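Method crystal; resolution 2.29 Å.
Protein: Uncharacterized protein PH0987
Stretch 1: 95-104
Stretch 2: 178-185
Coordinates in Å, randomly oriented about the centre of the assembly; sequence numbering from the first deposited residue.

Stretch 1 95-104: EFGPDIEFVA
Stretch 2 178-185: GWRIIGRI

Loop residues 96-99 and the helix that begins at Ile-100 pack against strand 180-184 of the same chain; the axes of helix 100-104 and the strand approach to 7.9 Å, with 113° between their N-to-C directions, so the helix runs steeply across the strand. The CA atoms come nearest at Gly-97 and Ile-182, 3.8 Å apart. Gly-97 (phi/psi -133/99) is the hollow that permits it: its CA lies 3.2 Å from Ile-181 O and 3.5 Å from both Ile-182 C and Gly-183 N, and a CB there would point toward the strand and fall 2.1 Å from Ile-182 C, a clash. The strand is extended at Arg-180 and Ile-181 (-77/112, -87/122), kinks at Ile-182 (-116/-4), and stretches out again through Gly-183 (177/168) and Arg-184 (-140/145).

Asp-99 (-104/5; chi1 m, -67°) pins Ile-181 with a two-point clasp. Its backbone N donates to Ile-181 O (2.9 Å, 154°), while its carboxylate OD2 accepts from Ile-181 N (2.9 Å, 158°), so both polar backbone groups of one strand residue are satisfied by one loop residue. Water 1 extends the network, donating to Asp-99 OD1 (2.7 Å) and accepting from Arg-180 NH1 (2.7 Å). The helical turn that follows is held by Val-103 N to Asp-99 O (3.2 Å) and Ala-104 N to Ile-100 O (3.1 Å).

Arg-180 (chi m, m, t; chi4 163°) lays its guanidinium flat on one face of the Phe-102 ring (chi1 t, 171°; chi2 104°). The planes are 6° apart and the centres 3.9 Å apart, with CZ of Arg-180 21° off the ring normal, so the cation faces the pi cloud; the closest atoms are Phe-102 CZ and Arg-180 NH2, 3.6 Å. Nearer the backbone, Val-103 CG2 (chi1 t) rests 3.8 Å from Arg-180 CB.

The same Val-103 CG2 meets Ile-182 CG2 at 3.7 Å. Ile-182 (p, t) also receives Ile-100 (t, t), whose CG1 lies 4.0 Å from Ile-182 CB, making a buried apolar cluster. Ile-181 (m, m) leads its side-chain end away from the loop, and Pro-98 CD, on a C-gamma endo ring, only grazes Ile-181 CG2 at 4.4 Å.

At the far end of the strand, Phe-96 (chi1 m, -68°; chi2 -65°) sets its ring obliquely against the aliphatic base of Arg-184, Phe-96 CD1 to Arg-184 CB 3.7 Å. Arg-184 (t, t, t; chi4 -161°) starts toward the loop, but its end leads away. In all, the contact buries 579 Å², summed over both stretches.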

ATOM      1  N   GLU A  95      16.326  -9.295  15.881  1.00 43.75           N
ATOM      2  CA  GLU A  95      16.623  -8.237  16.798  1.00 43.52           C
ATOM      3  C   GLU A  95      15.969  -6.923  16.416  1.00 41.37           C
ATOM      4  O   GLU A  95      15.716  -6.048  17.255  1.00 40.46           O
ATOM      5  CB  GLU A  95      18.123  -8.069  16.900  1.00 45.21           C
ATOM      6  CG  GLU A  95      18.503  -7.458  18.235  1.00 50.24           C
ATOM      7  CD  GLU A  95      18.380  -8.397  19.456  1.00 58.45           C
ATOM      8  OE1 GLU A  95      17.614  -9.422  19.458  1.00 59.42           O
ATOM      9  OE2 GLU A  95      19.074  -8.043  20.448  1.00 61.19           O
ATOM     10  N   PHE A  96      15.689  -6.826  15.140  1.00 39.79           N
ATOM     11  CA  PHE A  96      15.096  -5.651  14.484  1.00 37.55           C
ATOM     12  C   PHE A  96      13.620  -5.496  14.761  1.00 36.00           C
ATOM     13  O   PHE A  96      13.126  -4.364  14.815  1.00 36.76           O
ATOM     14  CB  PHE A  96      15.267  -5.817  13.007  1.00 36.55           C
ATOM     15  CG  PHE A  96      16.660  -5.735  12.554  1.00 36.93           C
ATOM     16  CD1 PHE A  96      17.361  -4.567  12.673  1.00 36.16           C
ATOM     17  CD2 PHE A  96      17.254  -6.805  11.908  1.00 40.64           C
ATOM     18  CE1 PHE A  96      18.673  -4.459  12.173  1.00 42.10           C
ATOM     19  CE2 PHE A  96      18.558  -6.695  11.370  1.00 40.58           C
ATOM     20  CZ  PHE A  96      19.271  -5.527  11.503  1.00 37.25           C
ATOM     21  N   GLY A  97      12.927  -6.610  14.909  1.00 33.04           N
ATOM     22  CA  GLY A  97      11.601  -6.574  15.412  1.00 34.70           C
ATOM     23  C   GLY A  97      11.448  -7.622  16.463  1.00 34.98           C
ATOM     24  O   GLY A  97      11.408  -8.791  16.098  1.00 38.19           O
ATOM     25  N   PRO A  98      11.538  -7.258  17.763  1.00 34.54           N
ATOM     26  CA  PRO A  98      11.295  -8.139  18.939  1.00 33.44           C
ATOM     27  C   PRO A  98       9.887  -8.675  19.115  1.00 32.58           C
ATOM     28  O   PRO A  98       9.659  -9.722  19.771  1.00 30.22           O
ATOM     29  CB  PRO A  98      11.652  -7.240  20.124  1.00 33.79           C
ATOM     30  CG  PRO A  98      11.858  -5.866  19.564  1.00 33.65           C
ATOM     31  CD  PRO A  98      12.208  -6.007  18.146  1.00 33.82           C
ATOM     32  N   ASP A  99       8.936  -7.989  18.542  1.00 31.32           N
ATOM     33  CA  ASP A  99       7.576  -8.201  18.877  1.00 28.00           C
ATOM     34  C   ASP A  99       6.864  -9.004  17.790  1.00 27.54           C
ATOM     35  O   ASP A  99       5.698  -9.204  17.847  1.00 27.22           O
ATOM     36  CB  ASP A  99       6.905  -6.859  19.061  1.00 29.55           C
ATOM     37  CG  ASP A  99       7.406  -6.082  20.251  1.00 30.42           C
ATOM     38  OD1 ASP A  99       7.537  -6.636  21.320  1.00 31.79           O
ATOM     39  OD2 ASP A  99       7.622  -4.897  20.128  1.00 28.94           O
ATOM     40  N   ILE A 100       7.581  -9.457  16.784  1.00 20.00           N
ATOM     41  CA  ILE A 100       6.942 -10.092  15.645  1.00 20.00           C
ATOM     42  C   ILE A 100       6.357 -11.432  15.972  1.00 20.00           C
ATOM     43  O   ILE A 100       5.405 -11.847  15.403  1.00 33.00           O
ATOM     44  CB  ILE A 100       7.843 -10.162  14.408  1.00 20.00           C
ATOM     45  CG1 ILE A 100       7.033 -10.410  13.150  1.00 20.00           C
ATOM     46  CG2 ILE A 100       8.915 -11.211  14.552  1.00 20.00           C
ATOM     47  CD1 ILE A 100       7.805 -10.287  11.930  1.00 20.00           C
ATOM     48  N   GLU A 101       6.941 -12.102  16.927  1.00 31.54           N
ATOM     49  CA  GLU A 101       6.444 -13.407  17.306  1.00 30.58           C
ATOM     50  C   GLU A 101       5.141 -13.280  17.999  1.00 28.56           C
ATOM     51  O   GLU A 101       4.253 -14.108  17.790  1.00 30.70           O
ATOM     52  CB  GLU A 101       7.517 -14.217  18.133  1.00 33.88           C
ATOM     53  CG  GLU A 101       8.866 -14.519  17.339  1.00 38.19           C
ATOM     54  CD  GLU A 101       9.994 -13.430  17.593  1.00 50.55           C
ATOM     55  OE1 GLU A 101       9.738 -12.297  18.130  1.00 49.16           O
ATOM     56  OE2 GLU A 101      11.164 -13.720  17.243  1.00 54.67           O
ATOM     57  N   PHE A 102       4.978 -12.262  18.845  1.00 26.84           N
ATOM     58  CA  PHE A 102       3.678 -12.057  19.533  1.00 25.02           C
ATOM     59  C   PHE A 102       2.601 -11.618  18.524  1.00 25.74           C
ATOM     60  O   PHE A 102       1.369 -11.916  18.677  1.00 26.49           O
ATOM     61  CB  PHE A 102       3.861 -11.009  20.635  1.00 24.77           C
ATOM     62  CG  PHE A 102       2.569 -10.559  21.267  1.00 27.61           C
ATOM     63  CD1 PHE A 102       2.187 -11.016  22.547  1.00 19.92           C
ATOM     64  CD2 PHE A 102       1.721  -9.645  20.600  1.00 21.13           C
ATOM     65  CE1 PHE A 102       1.011 -10.614  23.098  1.00 21.56           C
ATOM     66  CE2 PHE A 102       0.504  -9.301  21.157  1.00 18.27           C
ATOM     67  CZ  PHE A 102       0.154  -9.737  22.407  1.00 21.69           C
ATOM     68  N   VAL A 103       3.019 -10.870  17.498  1.00 26.56           N
ATOM     69  CA  VAL A 103       2.041 -10.376  16.465  1.00 25.04           C
ATOM     70  C   VAL A 103       1.442 -11.562  15.736  1.00 24.96           C
ATOM     71  O   VAL A 103       0.254 -11.641  15.605  1.00 24.31           O
ATOM     72  CB  VAL A 103       2.648  -9.433  15.387  1.00 23.08           C
ATOM     73  CG1 VAL A 103       1.587  -9.204  14.256  1.00 22.09           C
ATOM     74  CG2 VAL A 103       3.107  -8.130  16.020  1.00 20.84           C
ATOM     75  N   ALA A 104       2.336 -12.446  15.276  1.00 27.71           N
ATOM     76  CA  ALA A 104       2.021 -13.745  14.678  1.00 28.79           C
ATOM     77  C   ALA A 104       1.099 -14.508  15.589  1.00 29.44           C
ATOM     78  O   ALA A 104      -0.045 -14.799  15.304  1.00 31.11           O
ATOM     79  CB  ALA A 104       3.331 -14.478  14.524  1.00 29.51           C
ATOM     80  N   GLY A 178       4.929   2.469  22.522  1.00 24.50           N
ATOM     81  CA  GLY A 178       4.535   1.145  22.837  1.00 25.84           C
ATOM     82  C   GLY A 178       3.957   0.314  21.708  1.00 24.83           C
ATOM     83  O   GLY A 178       3.197  -0.547  22.057  1.00 22.67           O
ATOM     84  N   TRP A 179       4.338   0.593  20.432  1.00 23.33           N
ATOM     85  CA  TRP A 179       3.829  -0.080  19.209  1.00 25.01           C
ATOM     86  C   TRP A 179       4.549  -1.425  19.126  1.00 25.64           C
ATOM     87  O   TRP A 179       5.656  -1.520  19.620  1.00 26.44           O
ATOM     88  CB  TRP A 179       4.136   0.742  17.896  1.00 23.40           C
ATOM     89  CG  TRP A 179       3.142   1.909  17.655  1.00 26.29           C
ATOM     90  CD1 TRP A 179       2.635   2.737  18.624  1.00 25.69           C
ATOM     91  CD2 TRP A 179       2.512   2.344  16.408  1.00 27.75           C
ATOM     92  NE1 TRP A 179       1.731   3.635  18.100  1.00 25.92           N
ATOM     93  CE2 TRP A 179       1.641   3.435  16.740  1.00 28.59           C
ATOM     94  CE3 TRP A 179       2.588   1.939  15.076  1.00 29.17           C
ATOM     95  CZ2 TRP A 179       0.857   4.107  15.778  1.00 23.18           C
ATOM     96  CZ3 TRP A 179       1.754   2.628  14.091  1.00 26.43           C
ATOM     97  CH2 TRP A 179       0.926   3.697  14.475  1.00 25.32           C
ATOM     98  N   ARG A 180       3.936  -2.450  18.517  1.00 25.51           N
ATOM     99  CA  ARG A 180       4.592  -3.758  18.363  1.00 25.34           C
ATOM    100  C   ARG A 180       5.570  -3.645  17.278  1.00 25.32           C
ATOM    101  O   ARG A 180       5.165  -3.503  16.134  1.00 26.04           O
ATOM    102  CB  ARG A 180       3.594  -4.912  18.069  1.00 24.10           C
ATOM    103  CG  ARG A 180       2.630  -5.146  19.210  1.00 24.54           C
ATOM    104  CD  ARG A 180       3.216  -5.684  20.579  1.00 20.05           C
ATOM    105  NE  ARG A 180       2.101  -5.733  21.568  1.00 24.80           N
ATOM    106  CZ  ARG A 180       2.141  -6.428  22.720  1.00 27.32           C
ATOM    107  NH1 ARG A 180       3.229  -7.159  23.053  1.00 21.37           N
ATOM    108  NH2 ARG A 180       1.094  -6.431  23.504  1.00 21.63           N
ATOM    109  N   ILE A 181       6.853  -3.725  17.612  1.00 25.31           N
ATOM    110  CA  ILE A 181       7.919  -3.572  16.617  1.00 26.57           C
ATOM    111  C   ILE A 181       8.305  -4.874  15.901  1.00 27.58           C
ATOM    112  O   ILE A 181       8.751  -5.820  16.565  1.00 30.18           O
ATOM    113  CB  ILE A 181       9.151  -2.932  17.212  1.00 24.31           C
ATOM    114  CG1 ILE A 181       8.790  -1.675  18.061  1.00 26.86           C
ATOM    115  CG2 ILE A 181      10.158  -2.701  16.152  1.00 26.83           C
ATOM    116  CD1 ILE A 181       8.012  -0.464  17.261  1.00 21.30           C
ATOM    117  N   ILE A 182       8.188  -4.883  14.560  1.00 26.17           N
ATOM    118  CA  ILE A 182       8.285  -6.083  13.679  1.00 24.30           C
ATOM    119  C   ILE A 182       9.487  -6.020  12.708  1.00 24.27           C
ATOM    120  O   ILE A 182       9.790  -6.968  12.022  1.00 24.74           O
ATOM    121  CB  ILE A 182       6.918  -6.372  12.915  1.00 24.44           C
ATOM    122  CG1 ILE A 182       6.583  -5.310  11.817  1.00 22.96           C
ATOM    123  CG2 ILE A 182       5.724  -6.510  13.899  1.00 21.72           C
ATOM    124  CD1 ILE A 182       5.456  -5.810  10.811  1.00 14.58           C
ATOM    125  N   GLY A 183      10.230  -4.930  12.691  1.00 23.39           N
ATOM    126  CA  GLY A 183      11.198  -4.778  11.630  1.00 23.34           C
ATOM    127  C   GLY A 183      11.849  -3.447  11.809  1.00 24.66           C
ATOM    128  O   GLY A 183      11.345  -2.646  12.606  1.00 25.37           O
ATOM    129  N   ARG A 184      12.949  -3.193  11.095  1.00 23.30           N
ATOM    130  CA  ARG A 184      13.568  -1.899  11.160  1.00 23.80           C
ATOM    131  C   ARG A 184      14.010  -1.550   9.758  1.00 24.84           C
ATOM    132  O   ARG A 184      14.427  -2.426   9.011  1.00 24.45           O
ATOM    133  CB  ARG A 184      14.801  -1.974  12.030  1.00 24.31           C
ATOM    134  CG  ARG A 184      15.385  -0.716  12.367  1.00 26.58           C
ATOM    135  CD  ARG A 184      16.371  -0.912  13.582  1.00 35.06           C
ATOM    136  NE  ARG A 184      17.199   0.295  13.664  1.00 41.38           N
ATOM    137  CZ  ARG A 184      18.372   0.408  14.308  1.00 46.37           C
ATOM    138  NH1 ARG A 184      18.888  -0.639  14.969  1.00 44.11           N
ATOM    139  NH2 ARG A 184      19.008   1.589  14.311  1.00 43.29           N
ATOM    140  N   ILE A 185      13.922  -0.249   9.448  1.00 24.61           N
ATOM    141  CA  ILE A 185      14.352   0.360   8.234  1.00 25.96           C
ATOM    142  C   ILE A 185      15.777   0.933   8.408  1.00 28.33           C
ATOM    143  O   ILE A 185      16.024   1.645   9.370  1.00 29.52           O
ATOM    144  CB  ILE A 185      13.358   1.580   7.849  1.00 24.55           C
ATOM    145  CG1 ILE A 185      11.912   1.108   7.570  1.00 24.55           C
ATOM    146  CG2 ILE A 185      13.885   2.344   6.739  1.00 22.10           C
ATOM    147  CD1 ILE A 185      10.788   2.220   7.806  1.00 21.03           C
TER
HETATM  148  O   HOH W   1       5.557  -8.244  22.127  1.00 26.25           O